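Local coordinates for protein GH5 (Bacteroidetes bacterium AC2a, PDB 4YHE) that probably hydrolyses beta-glucosidic bonds in cellulose, as an endoglucanase of glycoside hydrolase family 5 with a beta/alpha barrel fold, at residues 45-48 / 49-52; 144-147 / 148-152; 198-201 / 202-206; 279-283 / 284-288. All coordinates share one frame; numbering follows the deposited sequence.

Overall arrangement
None of the four contacts closes a long loop: each joins residues a few positions apart, and they follow one another along the chain without nesting or crossing. Interaction 1 lies on helix 44-53, between barrel strands 16-20 and 57-60. Interaction 2 ends helix 129-149 ahead of strand 157-160, and interaction 3 forms the turn from helix 181-199 toward strand 209-212. These two touch, their centres about 8 Å apart, through Gly147 with Asn204 and Ala151 with Lys203, tying neighbouring helix ends together. Interaction 4 ends helix 270-285 before strand 291-296, its centre about 26 Å from that of interaction 3. All four lie on the helices, or the turns at their ends, around the parallel barrel.

Interaction 1. Residues 45-48 / 49-52; sequences QTFN and GLAK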
# COMPACT_ATOMS: atom_id res chain seq x y z
N GLN A 45 -21.47 0.36 -5.78
CA GLN A 45 -21.31 -0.81 -6.63
C GLN A 45 -19.82 -1.19 -6.75
O GLN A 45 -19.47 -2.37 -6.85
CB GLN A 45 -21.95 -0.57 -8.01
CG GLN A 45 -23.49 -0.53 -8.01
CD GLN A 45 -24.10 0.60 -7.17
OE1 GLN A 45 -23.86 1.82 -7.39
NE2 GLN A 45 -24.92 0.21 -6.17
N THR A 46 -18.93 -0.19 -6.76
CA THR A 46 -17.50 -0.46 -6.74
C THR A 46 -17.14 -1.39 -5.58
O THR A 46 -16.56 -2.46 -5.79
CB THR A 46 -16.66 0.82 -6.60
OG1 THR A 46 -17.06 1.78 -7.59
CG2 THR A 46 -15.18 0.51 -6.77
N PHE A 47 -17.51 -0.99 -4.38
CA PHE A 47 -17.14 -1.71 -3.17
C PHE A 47 -17.88 -3.04 -3.06
O PHE A 47 -17.31 -4.02 -2.58
CB PHE A 47 -17.35 -0.83 -1.96
CG PHE A 47 -16.50 0.41 -2.00
CD1 PHE A 47 -15.17 0.35 -1.63
CD2 PHE A 47 -17.02 1.60 -2.44
CE1 PHE A 47 -14.37 1.48 -1.70
CE2 PHE A 47 -16.23 2.73 -2.53
CZ PHE A 47 -14.91 2.67 -2.15
N ASN A 48 -19.12 -3.07 -3.53
CA ASN A 48 -19.85 -4.35 -3.61
C ASN A 48 -19.12 -5.37 -4.50
O ASN A 48 -19.01 -6.57 -4.18
CB ASN A 48 -21.28 -4.10 -4.15
CG ASN A 48 -22.17 -3.32 -3.18
OD1 ASN A 48 -21.82 -3.08 -2.03
ND2 ASN A 48 -23.35 -2.96 -3.65
N GLY A 49 -18.61 -4.88 -5.62
CA GLY A 49 -17.83 -5.69 -6.55
C GLY A 49 -16.62 -6.30 -5.89
O GLY A 49 -16.34 -7.48 -6.07
N LEU A 50 -15.91 -5.49 -5.09
CA LEU A 50 -14.73 -5.97 -4.41
C LEU A 50 -15.08 -7.11 -3.43
O LEU A 50 -14.42 -8.13 -3.42
CB LEU A 50 -14.05 -4.84 -3.64
CG LEU A 50 -13.65 -3.63 -4.51
CD1 LEU A 50 -12.95 -2.63 -3.61
CD2 LEU A 50 -12.75 -4.06 -5.65
N ALA A 51 -16.11 -6.91 -2.62
CA ALA A 51 -16.49 -7.92 -1.62
C ALA A 51 -16.96 -9.20 -2.27
O ALA A 51 -16.58 -10.28 -1.86
CB ALA A 51 -17.57 -7.37 -0.70
N LYS A 52 -17.73 -9.06 -3.34
CA LYS A 52 -18.20 -10.20 -4.13
C LYS A 52 -17.07 -11.02 -4.74
O LYS A 52 -17.17 -12.25 -4.86
CB LYS A 52 -19.11 -9.69 -5.24
CG LYS A 52 -19.67 -10.76 -6.14
CD LYS A 52 -20.82 -10.17 -6.94
CE LYS A 52 -21.21 -11.04 -8.12
NZ LYS A 52 -21.59 -12.40 -7.65
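The ring of Phe47 is met obliquely by a methyl of Leu50, with CD1 of Phe47 4.2 Å from CD1 of Leu50, so the two side chains form one apolar patch along a helix turn. More of the ring's surroundings come from elsewhere: Leu87, Met90 and Ala91 of helix 78-93, Ala94 and Leu96 in the loop beyond it, and Val58 of strand 57-60, which Leu50 also touches. Large hydrocarbon groups suit these two inward positions. Leu50 has its CG anti to the carbonyl carbon (chi1 -57°), which lays CG 3.4 Å from Thr46 O. That carbonyl accepts the amide Leu50 N at 3.2 Å, while Ala51 N bonds to Phe47 O at 3.1 Å. On the outer side Gly49 N reaches Gln45 O at 2.9 Å, and Lys52 N reaches Asn48 O equally closely. Lys52 carries its amine away from this turn. Thr46 is buried, and its OG1 is satisfied by bonds with His348 O and Thr43 N. An amphipathic helix of this kind, apolar toward a strand and a neighbouring helix, is characteristic of the outer layer of a TIM barrel, here in the beta-alpha-beta crossover from strand 16-20 to strand 57-60.

Interaction 2. Residues 144-147 / 148-152; sequences LQIG and KRFAN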
# COMPACT_ATOMS: atom_id res chain seq x y z
N LEU A 144 -4.97 15.02 13.15
CA LEU A 144 -5.96 15.37 14.17
C LEU A 144 -7.35 15.51 13.55
O LEU A 144 -8.31 14.97 14.09
CB LEU A 144 -5.57 16.68 14.85
CG LEU A 144 -4.63 16.61 16.04
CD1 LEU A 144 -4.30 18.03 16.50
CD2 LEU A 144 -5.26 15.81 17.19
N GLN A 145 -7.45 16.20 12.42
CA GLN A 145 -8.74 16.42 11.75
C GLN A 145 -9.32 15.13 11.23
O GLN A 145 -10.52 14.87 11.41
CB GLN A 145 -8.58 17.42 10.60
CG GLN A 145 -8.35 18.84 11.08
CD GLN A 145 -8.01 19.78 9.96
OE1 GLN A 145 -8.89 20.24 9.22
NE2 GLN A 145 -6.73 20.09 9.81
N ILE A 146 -8.47 14.32 10.60
CA ILE A 146 -8.89 13.06 10.08
C ILE A 146 -9.41 12.19 11.20
O ILE A 146 -10.47 11.60 11.07
CB ILE A 146 -7.77 12.32 9.30
CG1 ILE A 146 -7.42 13.08 8.03
CG2 ILE A 146 -8.20 10.91 8.97
CD1 ILE A 146 -6.15 12.63 7.34
N GLY A 147 -8.65 12.07 12.28
CA GLY A 147 -9.08 11.28 13.41
C GLY A 147 -10.39 11.81 14.02
O GLY A 147 -11.27 11.03 14.39
N LYS A 148 -10.53 13.11 14.14
CA LYS A 148 -11.77 13.67 14.72
C LYS A 148 -12.99 13.35 13.88
O LYS A 148 -14.04 13.04 14.43
CB LYS A 148 -11.64 15.16 14.96
CG LYS A 148 -10.87 15.44 16.23
CD LYS A 148 -10.57 16.92 16.39
CE LYS A 148 -9.61 17.16 17.55
NZ LYS A 148 -8.99 18.49 17.37
N ARG A 149 -12.86 13.35 12.55
CA ARG A 149 -13.99 12.97 11.69
C ARG A 149 -14.42 11.53 11.94
O ARG A 149 -15.62 11.20 11.92
CB ARG A 149 -13.60 13.17 10.22
CG ARG A 149 -14.74 13.01 9.26
CD ARG A 149 -15.68 14.21 9.35
NE ARG A 149 -16.53 14.10 8.21
CZ ARG A 149 -16.73 14.99 7.27
NH1 ARG A 149 -16.22 16.22 7.28
NH2 ARG A 149 -17.52 14.61 6.30
N PHE A 150 -13.44 10.65 12.16
CA PHE A 150 -13.67 9.20 12.20
C PHE A 150 -13.65 8.61 13.61
O PHE A 150 -13.56 7.40 13.80
CB PHE A 150 -12.64 8.51 11.27
CG PHE A 150 -12.80 8.86 9.82
CD1 PHE A 150 -13.92 8.47 9.13
CD2 PHE A 150 -11.83 9.61 9.14
CE1 PHE A 150 -14.11 8.81 7.81
CE2 PHE A 150 -12.00 9.94 7.82
CZ PHE A 150 -13.14 9.56 7.15
N ALA A 151 -13.80 9.48 14.60
CA ALA A 151 -13.69 9.09 16.01
C ALA A 151 -14.73 8.06 16.44
O ALA A 151 -14.47 7.29 17.38
CB ALA A 151 -13.79 10.34 16.88
N ASN A 152 -15.85 7.97 15.74
CA ASN A 152 -16.87 6.97 16.04
C ASN A 152 -16.76 5.70 15.22
O ASN A 152 -17.59 4.79 15.37
CB ASN A 152 -18.26 7.57 15.86
CG ASN A 152 -18.50 8.79 16.73
OD1 ASN A 152 -17.97 8.91 17.85
ND2 ASN A 152 -19.30 9.71 16.23
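Phe150 folds back along the end of its helix onto Ile146, one turn earlier. Its CB begins 3.8 Å from Ile146 O, and CG stays equally near that carbonyl. With CG turned beside the backbone N (chi1 -65°), the ring swings back so that CD2 comes within 3.1 Å of Ile146 O, obliquely to the ring. The same CD2 lies 3.9 Å from Ile146 CG2, a methyl that sits at the ring edge in its plane, and CE2 is only slightly farther from it. One face of the ring carries the CG of Arg149, 4.2 Å above its centre. Beyond, the ring packs on Val88, Ile100, Leu157 and Phe159, a setting that suits a large flat apolar group. With an alanine in place of Phe150, Ile146 CG2 and the chain of Arg149 would probably lose the ring they pack on, and a gap would open toward Ile100 and Phe159. The backbone is unwinding at this point: Phe150 N bonds to Ile146 O at 3.3 Å and weakly to Gly147 O at 3.1 Å. Gly147, lacking a side chain, lets Ala200 of the next helix end approach closely. Lys148 runs its extended chain past Leu144 O, with CG 3.4 Å from it, while Arg149 sends its guanidinium to salt bridges with Asp82 and Asp85. The arrangement is a helix C-terminus of the TIM barrel, where an aromatic just past the helix end packs against strands 97-101 and 157-160 before the chain turns back into the barrel.

Interaction 3. Residues 198-201 / 202-206; sequences RAAG and GKNET
Arg198, Gly201 and Asn204 fasten the turn that leads from helix 181-199 toward strand 209-212, one of the alpha-to-beta connections of the TIM barrel. In the first shell, Arg198 NH1 donates to Asn204 O at 2.8 Å, the acceptor lying in the guanidinium plane and the N-H...O angle being 154°. A bend at chi2 (-54°) carries the Arg198 guanidinium round to it. Glu205 O sits over a face of the same group, without bonding to it. Gly201 O is gripped twice by Asn204: ND2 approaches in the carbonyl plane at 2.8 Å, a short but bent bond with the acceptor tilted from the amide plane, whereas the backbone N, in the short 3-10 turn 203-204, comes from above the carbonyl plane at 3.2 Å. Asparagine suits this place because its amide can reach back while its backbone N is also bonded. ND2 lies 3.6 Å from Ala200 CB, a methyl small enough to let it in. In the next shell, ND2 has a further acceptor in Gly147 O of the neighbouring helix end, and OD1 accepts from Arg207 NH2. Arg198 is steadied by a salt bridge from NE to Asp230 and a bond from NH1 to Arg207 O. Gly201 (phi 88°) and Gly202 both have positive phi, which glycine adopts easily. A water donates to Arg198 O at 2.7 Å and to Glu205 OE1 at 2.8 Å.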
# COMPACT_ATOMS: atom_id res chain seq x y z
N ARG A 198 -3.62 9.31 18.07
CA ARG A 198 -3.98 8.95 19.44
C ARG A 198 -4.61 10.14 20.16
O ARG A 198 -5.52 9.92 20.93
CB ARG A 198 -2.77 8.43 20.22
CG ARG A 198 -2.16 7.16 19.64
CD ARG A 198 -3.15 6.03 19.47
NE ARG A 198 -2.50 4.82 18.96
CZ ARG A 198 -3.10 3.86 18.24
NH1 ARG A 198 -4.37 3.96 17.88
NH2 ARG A 198 -2.40 2.81 17.85
N ALA A 199 -4.15 11.37 19.90
CA ALA A 199 -4.76 12.57 20.50
C ALA A 199 -6.15 12.93 19.93
O ALA A 199 -6.84 13.80 20.46
CB ALA A 199 -3.82 13.77 20.37
N ALA A 200 -6.58 12.29 18.85
CA ALA A 200 -7.82 12.69 18.17
C ALA A 200 -9.06 12.14 18.86
O ALA A 200 -10.18 12.50 18.49
CB ALA A 200 -7.77 12.26 16.70
N GLY A 201 -8.87 11.24 19.82
CA GLY A 201 -9.97 10.84 20.72
C GLY A 201 -10.81 9.69 20.22
O GLY A 201 -10.69 9.24 19.07
N GLY A 202 -11.68 9.21 21.10
CA GLY A 202 -12.64 8.17 20.78
C GLY A 202 -11.97 6.90 20.30
O GLY A 202 -11.00 6.44 20.89
N LYS A 203 -12.47 6.33 19.22
CA LYS A 203 -11.96 5.05 18.77
C LYS A 203 -10.58 5.14 18.12
O LYS A 203 -9.99 4.12 17.84
CB LYS A 203 -12.98 4.36 17.89
CG LYS A 203 -14.25 4.03 18.68
CD LYS A 203 -15.31 3.45 17.76
CE LYS A 203 -16.61 3.15 18.48
NZ LYS A 203 -17.67 2.75 17.53
N ASN A 204 -10.06 6.35 17.90
CA ASN A 204 -8.67 6.47 17.48
C ASN A 204 -7.70 5.95 18.56
O ASN A 204 -6.52 5.78 18.27
CB ASN A 204 -8.33 7.91 17.16
CG ASN A 204 -9.18 8.46 16.05
OD1 ASN A 204 -9.14 7.96 14.93
ND2 ASN A 204 -9.97 9.48 16.37
N GLU A 205 -8.20 5.75 19.79
CA GLU A 205 -7.38 5.26 20.90
C GLU A 205 -6.80 3.90 20.66
O GLU A 205 -5.67 3.65 21.04
CB GLU A 205 -8.17 5.20 22.21
CG GLU A 205 -7.38 4.68 23.43
CD GLU A 205 -6.41 5.72 24.01
OE1 GLU A 205 -6.04 6.66 23.27
OE2 GLU A 205 -6.01 5.61 25.21
N THR A 206 -7.58 3.01 20.08
CA THR A 206 -7.17 1.63 19.88
C THR A 206 -7.22 1.20 18.42
O THR A 206 -7.25 0.01 18.12
CB THR A 206 -8.09 0.71 20.67
OG1 THR A 206 -9.43 0.98 20.25
CG2 THR A 206 -7.97 1.01 22.15
O HOH W 1 -7.66 8.49 21.85

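Interaction 4. Residues 279-283 / 284-288; sequences RLFNM and YIRRG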
# COMPACT_ATOMS: atom_id res chain seq x y z
N ARG A 279 12.46 -12.03 5.61
CA ARG A 279 12.97 -10.95 6.43
C ARG A 279 11.87 -10.21 7.20
O ARG A 279 12.03 -9.89 8.36
CB ARG A 279 13.87 -10.04 5.59
CG ARG A 279 15.12 -10.81 5.17
CD ARG A 279 16.20 -9.95 4.55
NE ARG A 279 15.86 -9.50 3.21
CZ ARG A 279 15.99 -10.21 2.09
NH1 ARG A 279 16.42 -11.45 2.09
NH2 ARG A 279 15.66 -9.63 0.93
N LEU A 280 10.73 -10.01 6.56
CA LEU A 280 9.58 -9.40 7.19
C LEU A 280 8.96 -10.32 8.24
O LEU A 280 8.53 -9.91 9.32
CB LEU A 280 8.54 -9.11 6.11
CG LEU A 280 8.89 -7.99 5.12
CD1 LEU A 280 7.84 -7.95 4.01
CD2 LEU A 280 8.99 -6.66 5.86
N PHE A 281 8.88 -11.58 7.89
CA PHE A 281 8.36 -12.55 8.84
C PHE A 281 9.19 -12.58 10.10
O PHE A 281 8.66 -12.42 11.19
CB PHE A 281 8.28 -13.91 8.21
CG PHE A 281 7.79 -14.96 9.17
CD1 PHE A 281 6.43 -15.14 9.39
CD2 PHE A 281 8.69 -15.72 9.89
CE1 PHE A 281 5.98 -16.08 10.28
CE2 PHE A 281 8.24 -16.67 10.80
CZ PHE A 281 6.89 -16.84 11.00
N ASN A 282 10.51 -12.67 9.97
CA ASN A 282 11.37 -12.76 11.14
C ASN A 282 11.46 -11.47 11.96
O ASN A 282 11.54 -11.50 13.22
CB ASN A 282 12.77 -13.23 10.71
CG ASN A 282 12.77 -14.66 10.20
OD1 ASN A 282 12.07 -15.52 10.70
ND2 ASN A 282 13.58 -14.91 9.20
N MET A 283 11.47 -10.33 11.29
CA MET A 283 11.57 -9.06 11.99
C MET A 283 10.28 -8.68 12.73
O MET A 283 10.33 -8.12 13.81
CB MET A 283 11.95 -7.94 11.02
CG MET A 283 12.28 -6.64 11.71
SD MET A 283 13.84 -6.76 12.60
CE MET A 283 14.05 -5.08 13.17
N TYR A 284 9.13 -9.00 12.15
CA TYR A 284 7.87 -8.45 12.60
C TYR A 284 6.91 -9.60 13.04
O TYR A 284 6.58 -9.73 14.21
CB TYR A 284 7.27 -7.54 11.52
CG TYR A 284 8.17 -6.35 11.15
CD1 TYR A 284 8.63 -5.48 12.11
CD2 TYR A 284 8.57 -6.14 9.82
CE1 TYR A 284 9.45 -4.39 11.78
CE2 TYR A 284 9.41 -5.08 9.48
CZ TYR A 284 9.85 -4.21 10.45
OH TYR A 284 10.71 -3.14 10.08
N ILE A 285 6.47 -10.41 12.10
CA ILE A 285 5.40 -11.36 12.37
C ILE A 285 5.79 -12.26 13.56
O ILE A 285 5.00 -12.45 14.49
CB ILE A 285 5.10 -12.26 11.19
CG1 ILE A 285 4.63 -11.46 9.96
CG2 ILE A 285 4.07 -13.33 11.57
CD1 ILE A 285 3.34 -10.69 10.12
N ARG A 286 7.01 -12.80 13.52
CA ARG A 286 7.51 -13.72 14.54
C ARG A 286 7.51 -13.09 15.94
O ARG A 286 7.45 -13.80 16.94
CB ARG A 286 8.91 -14.20 14.11
CG ARG A 286 9.53 -15.28 14.96
CD ARG A 286 10.78 -15.91 14.34
NE ARG A 286 11.90 -14.97 14.16
CZ ARG A 286 13.15 -15.34 13.82
NH1 ARG A 286 13.44 -16.62 13.62
NH2 ARG A 286 14.11 -14.43 13.67
N ARG A 287 7.55 -11.76 16.00
CA ARG A 287 7.52 -10.98 17.20
C ARG A 287 6.11 -10.47 17.53
O ARG A 287 5.98 -9.65 18.42
CB ARG A 287 8.42 -9.73 17.03
CG ARG A 287 9.79 -10.01 16.48
CD ARG A 287 10.68 -10.63 17.53
NE ARG A 287 10.82 -9.78 18.72
CZ ARG A 287 11.53 -8.65 18.78
NH1 ARG A 287 12.21 -8.18 17.73
NH2 ARG A 287 11.57 -7.97 19.91
N GLY A 288 5.09 -10.90 16.83
CA GLY A 288 3.73 -10.43 17.08
C GLY A 288 3.39 -9.06 16.51
O GLY A 288 2.44 -8.40 16.97
O HOH W 2 12.69 -12.59 15.34
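Met283 sets its CG beside its own carbonyl carbon (chi1 -171°) and Tyr284 sets its ring beside its backbone N (chi1 -60°), which brings the methionine chain over one ring face. CG of Met283 lies 3.6 Å from the centroid of the Tyr284 ring, a CH-pi contact, and SD stands higher, a more distant Met-aromatic contact. At the ring edge, in plane, Leu280 CD2 touches Tyr284 CE2 at 4.0 Å. Replacing Tyr284 with an alanine would probably leave Met283 CG without its face and Leu280 CD2 without its edge contact, opening a gap toward Val238 and Val291. Phe281 crosses Ile285 at about a right angle, its CE1 3.6 Å from Ile285 CG2. The helix widens into a pi-type turn, where Arg286 N bonds straight to Phe281 O at 2.9 Å, and ends in a Schellman motif with Gly288, whose positive phi suits glycine, as C-prime residue. Asn282 OD1 hovers 3.3 Å above the guanidinium plane of Arg286. A water bridges Asn282 O and Arg286 NE. Leu280, Tyr284 and Ile285 reach barrel strands, Met283 lies against Val222 and Phe281 outward; outside, attraction between OD1 and the cation probably helps hold the guanidinium, the water being the bonded link.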